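Side-chain contacts in phospholethanolamine N-methyltransferase 2 (Haemonchus contortus, PDB 4KRI), which probably catalyses S-adenosylmethionine-dependent methylation of phosphomonomethylethanolamine, a later step on the nematode route to phosphocholine: residues Tyr193-Gly198 against Leu395-Gln400; Ile202-Trp207 against Pro374-Ile379. All coordinates share one frame; numbering follows the deposited sequence.

Contact 1: residues Tyr193-Gly198 against Leu395-Gln400. With 1SH (2-(methylamino)ethyl dihydrogen phosphate), chain E.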
ATOM      1  N   TYR A 193     -14.744   1.394 -11.013  1.00 27.07           N
ATOM      2  CA  TYR A 193     -14.740   0.058 -10.414  1.00 27.91           C
ATOM      3  C   TYR A 193     -15.623   0.007  -9.158  1.00 32.21           C
ATOM      4  O   TYR A 193     -16.417  -0.924  -8.992  1.00 28.60           O
ATOM      5  CB  TYR A 193     -13.313  -0.348 -10.030  1.00 25.58           C
ATOM      6  CG  TYR A 193     -12.499  -1.006 -11.123  1.00 26.44           C
ATOM      7  CD1 TYR A 193     -13.080  -1.870 -12.046  1.00 29.90           C
ATOM      8  CD2 TYR A 193     -11.137  -0.775 -11.218  1.00 32.78           C
ATOM      9  CE1 TYR A 193     -12.317  -2.480 -13.031  1.00 27.87           C
ATOM     10  CE2 TYR A 193     -10.370  -1.384 -12.183  1.00 28.43           C
ATOM     11  CZ  TYR A 193     -10.962  -2.232 -13.092  1.00 32.31           C
ATOM     12  OH  TYR A 193     -10.193  -2.832 -14.057  1.00 31.77           O
ATOM     13  N   GLU A 194     -15.469   0.987  -8.269  1.00 29.31           N
ATOM     14  CA  GLU A 194     -16.274   1.024  -7.047  1.00 30.67           C
ATOM     15  C   GLU A 194     -17.770   1.041  -7.381  1.00 33.12           C
ATOM     16  O   GLU A 194     -18.593   0.423  -6.693  1.00 30.05           O
ATOM     17  CB  GLU A 194     -15.916   2.241  -6.185  1.00 27.48           C
ATOM     18  CG  GLU A 194     -16.682   2.276  -4.885  1.00 29.75           C
ATOM     19  CD  GLU A 194     -16.499   3.567  -4.107  1.00 35.05           C
ATOM     20  OE1 GLU A 194     -16.079   4.595  -4.693  1.00 38.40           O
ATOM     21  OE2 GLU A 194     -16.800   3.550  -2.898  1.00 30.43           O
ATOM     22  N   TRP A 195     -18.119   1.742  -8.453  1.00 33.30           N
ATOM     23  CA  TRP A 195     -19.518   1.840  -8.845  1.00 35.18           C
ATOM     24  C   TRP A 195     -20.091   0.466  -9.177  1.00 34.77           C
ATOM     25  O   TRP A 195     -21.196   0.135  -8.752  1.00 37.64           O
ATOM     26  CB  TRP A 195     -19.688   2.787 -10.038  1.00 35.60           C
ATOM     27  CG  TRP A 195     -21.119   3.204 -10.300  1.00 40.35           C
ATOM     28  CD1 TRP A 195     -21.752   4.310  -9.808  1.00 45.52           C
ATOM     29  CD2 TRP A 195     -22.079   2.529 -11.123  1.00 53.45           C
ATOM     30  NE1 TRP A 195     -23.043   4.361 -10.270  1.00 57.39           N
ATOM     31  CE2 TRP A 195     -23.270   3.280 -11.082  1.00 58.42           C
ATOM     32  CE3 TRP A 195     -22.047   1.370 -11.897  1.00 61.31           C
ATOM     33  CZ2 TRP A 195     -24.418   2.907 -11.780  1.00 70.65           C
ATOM     34  CZ3 TRP A 195     -23.190   1.005 -12.589  1.00 72.30           C
ATOM     35  CH2 TRP A 195     -24.354   1.768 -12.527  1.00 73.92           C
ATOM     36  N   ILE A 196     -19.341  -0.344  -9.921  1.00 30.03           N
ATOM     37  CA  ILE A 196     -19.828  -1.673 -10.279  1.00 30.93           C
ATOM     38  C   ILE A 196     -19.697  -2.707  -9.146  1.00 33.55           C
ATOM     39  O   ILE A 196     -20.592  -3.537  -8.952  1.00 36.07           O
ATOM     40  CB  ILE A 196     -19.201  -2.193 -11.611  1.00 33.52           C
ATOM     41  CG1 ILE A 196     -19.772  -3.560 -11.981  1.00 38.10           C
ATOM     42  CG2 ILE A 196     -17.691  -2.319 -11.500  1.00 35.19           C
ATOM     43  CD1 ILE A 196     -21.264  -3.619 -11.925  1.00 51.28           C
ATOM     44  N   PHE A 197     -18.597  -2.665  -8.405  1.00 30.35           N
ATOM     45  CA  PHE A 197     -18.376  -3.656  -7.350  1.00 32.89           C
ATOM     46  C   PHE A 197     -19.211  -3.389  -6.091  1.00 34.49           C
ATOM     47  O   PHE A 197     -19.675  -4.324  -5.432  1.00 32.10           O
ATOM     48  CB  PHE A 197     -16.883  -3.744  -6.992  1.00 26.26           C
ATOM     49  CG  PHE A 197     -16.043  -4.412  -8.055  1.00 27.03           C
ATOM     50  CD1 PHE A 197     -16.313  -5.711  -8.457  1.00 29.36           C
ATOM     51  CD2 PHE A 197     -14.967  -3.745  -8.629  1.00 29.24           C
ATOM     52  CE1 PHE A 197     -15.535  -6.335  -9.425  1.00 33.86           C
ATOM     53  CE2 PHE A 197     -14.185  -4.360  -9.596  1.00 30.11           C
ATOM     54  CZ  PHE A 197     -14.470  -5.659  -9.995  1.00 36.03           C
ATOM     55  N   GLY A 198     -19.403  -2.115  -5.763  1.00 33.36           N
ATOM     56  CA  GLY A 198     -20.131  -1.743  -4.561  1.00 34.03           C
ATOM     57  C   GLY A 198     -19.313  -0.786  -3.714  1.00 31.90           C
ATOM     58  O   GLY A 198     -18.085  -0.818  -3.775  1.00 28.10           O
ATOM     59  N   LEU A 395     -23.918   7.523 -16.143  1.00 53.19           N
ATOM     60  CA  LEU A 395     -23.515   8.531 -17.118  1.00 57.10           C
ATOM     61  C   LEU A 395     -23.593   9.947 -16.559  1.00 59.47           C
ATOM     62  O   LEU A 395     -23.030  10.879 -17.130  1.00 58.92           O
ATOM     63  CB  LEU A 395     -24.363   8.408 -18.384  1.00 61.43           C
ATOM     64  CG  LEU A 395     -24.119   7.126 -19.181  1.00 64.68           C
ATOM     65  CD1 LEU A 395     -25.159   6.937 -20.280  1.00 66.29           C
ATOM     66  CD2 LEU A 395     -22.711   7.130 -19.762  1.00 60.73           C
ATOM     67  N   ALA A 396     -24.290  10.105 -15.439  1.00 58.08           N
ATOM     68  CA  ALA A 396     -24.337  11.388 -14.754  1.00 64.27           C
ATOM     69  C   ALA A 396     -23.022  11.663 -14.028  1.00 62.65           C
ATOM     70  O   ALA A 396     -22.698  12.814 -13.730  1.00 60.29           O
ATOM     71  CB  ALA A 396     -25.497  11.420 -13.770  1.00 68.24           C
ATOM     72  N   LYS A 397     -22.273  10.601 -13.745  1.00 55.57           N
ATOM     73  CA  LYS A 397     -21.056  10.708 -12.947  1.00 61.57           C
ATOM     74  C   LYS A 397     -19.783  10.491 -13.770  1.00 55.85           C
ATOM     75  O   LYS A 397     -18.772  11.163 -13.549  1.00 55.17           O
ATOM     76  CB  LYS A 397     -21.097   9.711 -11.785  1.00 65.77           C
ATOM     77  CG  LYS A 397     -22.466   9.570 -11.134  1.00 74.69           C
ATOM     78  CD  LYS A 397     -22.404   8.698  -9.889  1.00 81.28           C
ATOM     79  CE  LYS A 397     -21.681   9.412  -8.750  1.00 84.92           C
ATOM     80  NZ  LYS A 397     -21.648   8.613  -7.489  1.00 84.59           N
ATOM     81  N   PHE A 398     -19.832   9.553 -14.711  1.00 50.31           N
ATOM     82  CA  PHE A 398     -18.657   9.203 -15.508  1.00 48.97           C
ATOM     83  C   PHE A 398     -18.928   9.331 -17.002  1.00 50.39           C
ATOM     84  O   PHE A 398     -20.075   9.515 -17.421  1.00 51.97           O
ATOM     85  CB  PHE A 398     -18.198   7.774 -15.202  1.00 49.76           C
ATOM     86  CG  PHE A 398     -18.072   7.472 -13.735  1.00 51.23           C
ATOM     87  CD1 PHE A 398     -16.868   7.654 -13.072  1.00 56.24           C
ATOM     88  CD2 PHE A 398     -19.161   6.991 -13.022  1.00 53.52           C
ATOM     89  CE1 PHE A 398     -16.757   7.372 -11.718  1.00 51.41           C
ATOM     90  CE2 PHE A 398     -19.058   6.706 -11.670  1.00 53.16           C
ATOM     91  CZ  PHE A 398     -17.857   6.899 -11.017  1.00 50.55           C
ATOM     92  N   SER A 399     -17.870   9.215 -17.802  1.00 52.53           N
ATOM     93  CA  SER A 399     -17.985   9.366 -19.253  1.00 52.87           C
ATOM     94  C   SER A 399     -18.601   8.141 -19.919  1.00 48.66           C
ATOM     95  O   SER A 399     -18.708   7.075 -19.312  1.00 47.08           O
ATOM     96  CB  SER A 399     -16.620   9.664 -19.885  1.00 51.06           C
ATOM     97  OG  SER A 399     -15.852   8.482 -20.044  1.00 51.79           O
ATOM     98  N   GLN A 400     -19.007   8.311 -21.173  1.00 50.67           N
ATOM     99  CA  GLN A 400     -19.504   7.217 -21.992  1.00 50.98           C
ATOM    100  C   GLN A 400     -18.397   6.190 -22.232  1.00 52.76           C
ATOM    101  O   GLN A 400     -18.649   4.985 -22.259  1.00 48.94           O
ATOM    102  CB  GLN A 400     -20.006   7.759 -23.332  1.00 51.31           C
ATOM    103  CG  GLN A 400     -20.602   6.699 -24.250  1.00 50.79           C
ATOM    104  CD  GLN A 400     -21.923   6.168 -23.730  1.00 51.29           C
ATOM    105  OE1 GLN A 400     -22.715   6.914 -23.151  1.00 54.29           O
ATOM    106  NE2 GLN A 400     -22.165   4.877 -23.924  1.00 48.83           N
TER
HETATM  107  O4  1SH E 702     -11.492  -7.502 -13.704  0.53 29.31           O
HETATM  108  P1  1SH E 702     -10.412  -6.445 -13.915  0.53 31.71           P
HETATM  109  O1  1SH E 702      -9.256  -6.974 -14.668  0.53 29.14           O
HETATM  110  O3  1SH E 702     -11.034  -5.216 -14.680  0.53 30.09           O
HETATM  111  O2  1SH E 702      -9.878  -5.991 -12.494  0.53 30.24           O
HETATM  112  C1  1SH E 702     -10.759  -5.593 -11.578  0.53 30.97           C
HETATM  113  C2  1SH E 702     -10.209  -5.384 -10.173  0.53 30.60           C
HETATM  114  N1  1SH E 702      -9.738  -6.546  -9.474  0.53 31.16           N
HETATM  115  C3  1SH E 702      -9.123  -6.107  -8.274  0.53 21.13           C
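Two partners hold the hydroxyl of Tyr193: its OH donates to phosphate oxygen O3 of the phosphomonomethylethanolamine at 2.6 Å, and the same OH is hydrogen-bonded to Gln184 NE2. Tyrosine suits the place because its ring does a second job, with ligand C2 over one face, while the ring edge of Phe197 comes within 4.0 Å of the ligand's C1 through CZ. Tyr327, Tyr341, Tyr347, Arg345 and Lys413 complete the grip on the ligand.

The same helix reaches residues 395-400 through Trp195. Its CG stands anti to the backbone N (chi1 -166°), which sends the indole toward Phe398, and Phe398 turns an edge toward the five-membered ring in an offset edge-to-face pair, planes at 76°. The touching atoms are Trp195 CD1 and Phe398 CE2, 4.1 Å apart. The aliphatic part of Lys397 also lies near the indole, CD being 4.4 Å from Trp195 NE1. Phe394 stacks on Phe398 and meets Trp195 edge-to-face, extending the aromatic cluster. Helix 187-197 thus meets the substrate phosphate through a polar hydroxyl and Phe398 through a partly exposed indole, which is consistent with a contact held by dispersion and edge-to-face electrostatics.

Contact 2: residues Ile202-Trp207 against Pro374-Ile379. With SAH (S-adenosyl-L-homocysteine), chain D; 1SH (2-(methylamino)ethyl dihydrogen phosphate), chain E.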
ATOM      1  N   ILE A 202     -13.253  -2.879  -4.492  1.00 24.54           N
ATOM      2  CA  ILE A 202     -12.726  -3.018  -5.847  1.00 22.66           C
ATOM      3  C   ILE A 202     -12.617  -4.514  -6.158  1.00 25.05           C
ATOM      4  O   ILE A 202     -11.792  -4.934  -6.956  1.00 30.51           O
ATOM      5  CB  ILE A 202     -11.325  -2.347  -6.002  1.00 28.72           C
ATOM      6  CG1 ILE A 202     -11.320  -0.971  -5.346  1.00 33.45           C
ATOM      7  CG2 ILE A 202     -10.939  -2.203  -7.490  1.00 27.92           C
ATOM      8  CD1 ILE A 202     -12.218   0.024  -6.064  1.00 35.54           C
ATOM      9  N   SER A 203     -13.458  -5.320  -5.516  1.00 25.98           N
ATOM     10  CA  SER A 203     -13.402  -6.767  -5.666  1.00 25.52           C
ATOM     11  C   SER A 203     -14.791  -7.330  -5.935  1.00 26.06           C
ATOM     12  O   SER A 203     -15.794  -6.769  -5.482  1.00 28.18           O
ATOM     13  CB  SER A 203     -12.817  -7.405  -4.407  1.00 25.84           C
ATOM     14  OG  SER A 203     -13.511  -6.928  -3.263  1.00 28.04           O
ATOM     15  N   PRO A 204     -14.852  -8.439  -6.680  1.00 27.40           N
ATOM     16  CA  PRO A 204     -16.099  -9.110  -7.055  1.00 28.06           C
ATOM     17  C   PRO A 204     -17.043  -9.306  -5.876  1.00 25.60           C
ATOM     18  O   PRO A 204     -16.636  -9.827  -4.826  1.00 28.20           O
ATOM     19  CB  PRO A 204     -15.612 -10.484  -7.531  1.00 29.80           C
ATOM     20  CG  PRO A 204     -14.286 -10.213  -8.128  1.00 33.83           C
ATOM     21  CD  PRO A 204     -13.677  -9.081  -7.304  1.00 31.32           C
ATOM     22  N   GLY A 205     -18.282  -8.863  -6.047  1.00 28.31           N
ATOM     23  CA  GLY A 205     -19.341  -9.179  -5.107  1.00 31.70           C
ATOM     24  C   GLY A 205     -19.542  -8.188  -3.976  1.00 33.37           C
ATOM     25  O   GLY A 205     -20.501  -8.314  -3.214  1.00 29.58           O
ATOM     26  N   GLY A 206     -18.644  -7.216  -3.859  1.00 31.15           N
ATOM     27  CA  GLY A 206     -18.782  -6.160  -2.871  1.00 31.78           C
ATOM     28  C   GLY A 206     -18.921  -6.653  -1.439  1.00 27.04           C
ATOM     29  O   GLY A 206     -18.323  -7.664  -1.060  1.00 28.27           O
ATOM     30  N   TRP A 207     -19.722  -5.941  -0.649  1.00 22.86           N
ATOM     31  CA  TRP A 207     -19.786  -6.158   0.808  1.00 23.70           C
ATOM     32  C   TRP A 207     -20.233  -7.582   1.155  1.00 26.25           C
ATOM     33  O   TRP A 207     -19.607  -8.256   1.962  1.00 24.28           O
ATOM     34  CB  TRP A 207     -20.741  -5.143   1.453  1.00 26.63           C
ATOM     35  CG  TRP A 207     -21.124  -5.464   2.899  1.00 30.21           C
ATOM     36  CD1 TRP A 207     -22.040  -6.393   3.329  1.00 36.85           C
ATOM     37  CD2 TRP A 207     -20.624  -4.826   4.075  1.00 32.40           C
ATOM     38  NE1 TRP A 207     -22.117  -6.381   4.700  1.00 38.20           N
ATOM     39  CE2 TRP A 207     -21.262  -5.426   5.185  1.00 33.69           C
ATOM     40  CE3 TRP A 207     -19.693  -3.815   4.302  1.00 33.29           C
ATOM     41  CZ2 TRP A 207     -20.990  -5.045   6.499  1.00 36.23           C
ATOM     42  CZ3 TRP A 207     -19.427  -3.435   5.604  1.00 43.52           C
ATOM     43  CH2 TRP A 207     -20.075  -4.046   6.688  1.00 44.20           C
ATOM     44  N   PRO A 374     -17.229 -20.853 -10.553  1.00 36.04           N
ATOM     45  CA  PRO A 374     -18.682 -20.765 -10.743  1.00 35.02           C
ATOM     46  C   PRO A 374     -19.344 -19.615  -9.987  1.00 31.71           C
ATOM     47  O   PRO A 374     -20.298 -19.039 -10.510  1.00 36.31           O
ATOM     48  CB  PRO A 374     -19.185 -22.108 -10.205  1.00 37.70           C
ATOM     49  CG  PRO A 374     -18.044 -23.049 -10.462  1.00 40.42           C
ATOM     50  CD  PRO A 374     -16.818 -22.220 -10.171  1.00 37.92           C
ATOM     51  N   ARG A 375     -18.864 -19.289  -8.788  1.00 28.93           N
ATOM     52  CA  ARG A 375     -19.373 -18.118  -8.079  1.00 26.92           C
ATOM     53  C   ARG A 375     -18.977 -16.820  -8.800  1.00 31.45           C
ATOM     54  O   ARG A 375     -19.774 -15.893  -8.900  1.00 34.23           O
ATOM     55  CB  ARG A 375     -18.873 -18.109  -6.627  1.00 27.81           C
ATOM     56  CG  ARG A 375     -19.299 -16.883  -5.831  1.00 31.22           C
ATOM     57  CD  ARG A 375     -20.808 -16.789  -5.662  1.00 33.79           C
ATOM     58  NE  ARG A 375     -21.161 -15.541  -4.984  1.00 33.31           N
ATOM     59  CZ  ARG A 375     -22.197 -14.774  -5.309  1.00 41.03           C
ATOM     60  NH1 ARG A 375     -22.998 -15.122  -6.306  1.00 41.53           N
ATOM     61  NH2 ARG A 375     -22.427 -13.652  -4.635  1.00 40.33           N
ATOM     62  N   PHE A 376     -17.747 -16.769  -9.304  1.00 31.09           N
ATOM     63  CA  PHE A 376     -17.259 -15.618 -10.054  1.00 33.47           C
ATOM     64  C   PHE A 376     -18.189 -15.335 -11.230  1.00 32.82           C
ATOM     65  O   PHE A 376     -18.538 -14.182 -11.487  1.00 33.10           O
ATOM     66  CB  PHE A 376     -15.840 -15.900 -10.556  1.00 33.54           C
ATOM     67  CG  PHE A 376     -15.152 -14.708 -11.171  1.00 30.55           C
ATOM     68  CD1 PHE A 376     -15.229 -13.455 -10.582  1.00 30.60           C
ATOM     69  CD2 PHE A 376     -14.397 -14.853 -12.327  1.00 30.98           C
ATOM     70  CE1 PHE A 376     -14.587 -12.367 -11.147  1.00 33.91           C
ATOM     71  CE2 PHE A 376     -13.745 -13.762 -12.892  1.00 33.12           C
ATOM     72  CZ  PHE A 376     -13.845 -12.522 -12.299  1.00 31.48           C
ATOM     73  N   LYS A 377     -18.602 -16.392 -11.924  1.00 33.65           N
ATOM     74  CA  LYS A 377     -19.514 -16.250 -13.065  1.00 35.16           C
ATOM     75  C   LYS A 377     -20.849 -15.626 -12.636  1.00 34.37           C
ATOM     76  O   LYS A 377     -21.333 -14.697 -13.283  1.00 31.95           O
ATOM     77  CB  LYS A 377     -19.743 -17.588 -13.783  1.00 34.93           C
ATOM     78  CG  LYS A 377     -20.658 -17.482 -15.011  1.00 32.67           C
ATOM     79  CD  LYS A 377     -20.789 -18.823 -15.733  1.00 34.56           C
ATOM     80  CE  LYS A 377     -22.048 -18.840 -16.614  1.00 39.08           C
ATOM     81  NZ  LYS A 377     -22.098 -19.980 -17.562  1.00 41.03           N
ATOM     82  N   GLU A 378     -21.420 -16.114 -11.534  1.00 34.06           N
ATOM     83  CA  GLU A 378     -22.672 -15.560 -11.009  1.00 37.19           C
ATOM     84  C   GLU A 378     -22.524 -14.073 -10.689  1.00 35.84           C
ATOM     85  O   GLU A 378     -23.408 -13.272 -10.996  1.00 35.31           O
ATOM     86  CB  GLU A 378     -23.112 -16.292  -9.732  1.00 36.90           C
ATOM     87  CG  GLU A 378     -23.268 -17.801  -9.836  1.00 47.28           C
ATOM     88  CD  GLU A 378     -23.638 -18.438  -8.493  1.00 56.14           C
ATOM     89  OE1 GLU A 378     -23.964 -19.647  -8.469  1.00 61.32           O
ATOM     90  OE2 GLU A 378     -23.606 -17.723  -7.463  1.00 45.79           O
ATOM     91  N   ILE A 379     -21.405 -13.721 -10.063  1.00 31.06           N
ATOM     92  CA  ILE A 379     -21.135 -12.341  -9.687  1.00 34.71           C
ATOM     93  C   ILE A 379     -21.040 -11.437 -10.921  1.00 35.84           C
ATOM     94  O   ILE A 379     -21.614 -10.343 -10.943  1.00 31.12           O
ATOM     95  CB  ILE A 379     -19.848 -12.228  -8.829  1.00 27.97           C
ATOM     96  CG1 ILE A 379     -20.082 -12.840  -7.441  1.00 27.15           C
ATOM     97  CG2 ILE A 379     -19.437 -10.777  -8.689  1.00 26.82           C
ATOM     98  CD1 ILE A 379     -18.813 -13.119  -6.641  1.00 27.57           C
TER
HETATM   99  N   SAH D 701      -8.639  -5.858  -1.454  1.00 31.29           N
HETATM  100  CA  SAH D 701      -9.390  -4.692  -1.990  1.00 29.47           C
HETATM  101  CB  SAH D 701      -8.645  -4.110  -3.255  1.00 30.95           C
HETATM  102  CG  SAH D 701      -8.600  -4.975  -4.509  1.00 34.37           C
HETATM  103  SD  SAH D 701      -7.665  -4.191  -5.862  1.00 29.55           S
HETATM  104  C   SAH D 701     -10.813  -5.020  -2.217  1.00 31.49           C
HETATM  105  O   SAH D 701     -11.255  -6.112  -1.888  1.00 28.93           O
HETATM  106  OXT SAH D 701     -11.586  -4.124  -2.516  1.00 25.84           O
HETATM  107  C5' SAH D 701      -5.965  -4.784  -5.772  1.00 28.44           C
HETATM  108  C4' SAH D 701      -5.071  -3.960  -5.032  1.00 27.75           C
HETATM  109  O4' SAH D 701      -3.817  -4.674  -4.865  1.00 27.10           O
HETATM  110  C3' SAH D 701      -4.726  -2.741  -5.800  1.00 29.00           C
HETATM  111  O3' SAH D 701      -5.114  -1.613  -5.047  1.00 28.73           O
HETATM  112  C2' SAH D 701      -3.273  -2.772  -5.965  1.00 25.60           C
HETATM  113  O2' SAH D 701      -2.683  -1.496  -5.866  1.00 33.07           O
HETATM  114  C1' SAH D 701      -2.839  -3.683  -4.864  1.00 23.50           C
HETATM  115  N9  SAH D 701      -1.458  -4.242  -5.069  1.00 24.65           N
HETATM  116  C8  SAH D 701      -1.001  -4.909  -6.154  1.00 28.99           C
HETATM  117  N7  SAH D 701       0.255  -5.296  -5.907  1.00 28.78           N
HETATM  118  C5  SAH D 701       0.594  -4.897  -4.663  1.00 26.33           C
HETATM  119  C6  SAH D 701       1.761  -5.027  -3.899  1.00 29.48           C
HETATM  120  N6  SAH D 701       2.877  -5.666  -4.393  1.00 30.07           N
HETATM  121  N1  SAH D 701       1.764  -4.496  -2.657  1.00 27.31           N
HETATM  122  C2  SAH D 701       0.692  -3.869  -2.160  1.00 25.59           C
HETATM  123  N3  SAH D 701      -0.445  -3.735  -2.866  1.00 22.94           N
HETATM  124  C4  SAH D 701      -0.515  -4.225  -4.118  1.00 24.73           C
HETATM  125  O4  1SH E 702     -11.492  -7.502 -13.704  0.53 29.31           O
HETATM  126  P1  1SH E 702     -10.412  -6.445 -13.915  0.53 31.71           P
HETATM  127  O1  1SH E 702      -9.256  -6.974 -14.668  0.53 29.14           O
HETATM  128  O3  1SH E 702     -11.034  -5.216 -14.680  0.53 30.09           O
HETATM  129  O2  1SH E 702      -9.878  -5.991 -12.494  0.53 30.24           O
HETATM  130  C1  1SH E 702     -10.759  -5.593 -11.578  0.53 30.97           C
HETATM  131  C2  1SH E 702     -10.209  -5.384 -10.173  0.53 30.60           C
HETATM  132  N1  1SH E 702      -9.738  -6.546  -9.474  0.53 31.16           N
HETATM  133  C3  1SH E 702      -9.123  -6.107  -8.274  0.53 21.13           C
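Apolar contacts join Pro204 and Gly205 to the helix that carries Phe376 and Ile379. Pro204 CG comes 3.7 Å from Phe376 CE1, reaching the phenyl ring obliquely, and Pro204 CB lies 4.0 Å from Ile379 CG2. That methyl is anti to the backbone N of Ile379, and it also reaches the backbone, 3.5 Å from Gly205 N. A compact proline ring and a branched isoleucine suit a buried seam in which the backbones come as close as 5.8 Å between the CA atoms of Gly205 and Ile379. Phe376 also meets the rings of Tyr327, His422 and Trp424.

The backbone here forms a type II beta turn from Ser203 to Gly206, with Pro204 and Gly205 at its two central positions, the classic pairing: proline supplies the fixed phi, and glycine tolerates the positive phi of 91°. The turn leads toward the helix that carries Trp207, in what is probably a Rossmann-like methyltransferase fold.

Hydrogen bonds hold the carboxylate of S-adenosylhomocysteine and tie the turn to helix 373-389. Ile202 N donates an almost straight bond of 2.9 Å (170°) to OXT of S-adenosylhomocysteine, and Ser203 OG donates to its O at 2.8 Å, so the carboxylate is held by neighbouring residues. Gly205 N bonds Glu383 farther along helix 373-389.

Charged groups flank the apolar seam. Arg375 NH1 forms a salt bridge with Glu378 OE2 at 2.9 Å, using the oxygen's anti lone pair, while Ile379 CG1 covers one face of the guanidinium and Arg375 NE is hydrogen-bonded to Gln209 OE1.

Overall arrangement
After the N-terminal part of the chain, helix 187-197 supplies the 193-198 side of contact 1, and soon afterwards come residues 202-207, which run into helix 206-215. The chain then passes through the strands and helices of the methyltransferase domain before helix 373-389 returns to close contact 2; the connection between helices 391-395 and 400-418 closes contact 1 later. Contact 2 is therefore nested inside the loop closed by contact 1. Their centres lie about 17 Å apart, yet they meet directly, for Phe197 CD1 packs 3.2 Å from Ser203 O. The earlier segment of each contact touches the substrate, and the contacts tie these segments to helix 373-389 and the connection before helix 400-418.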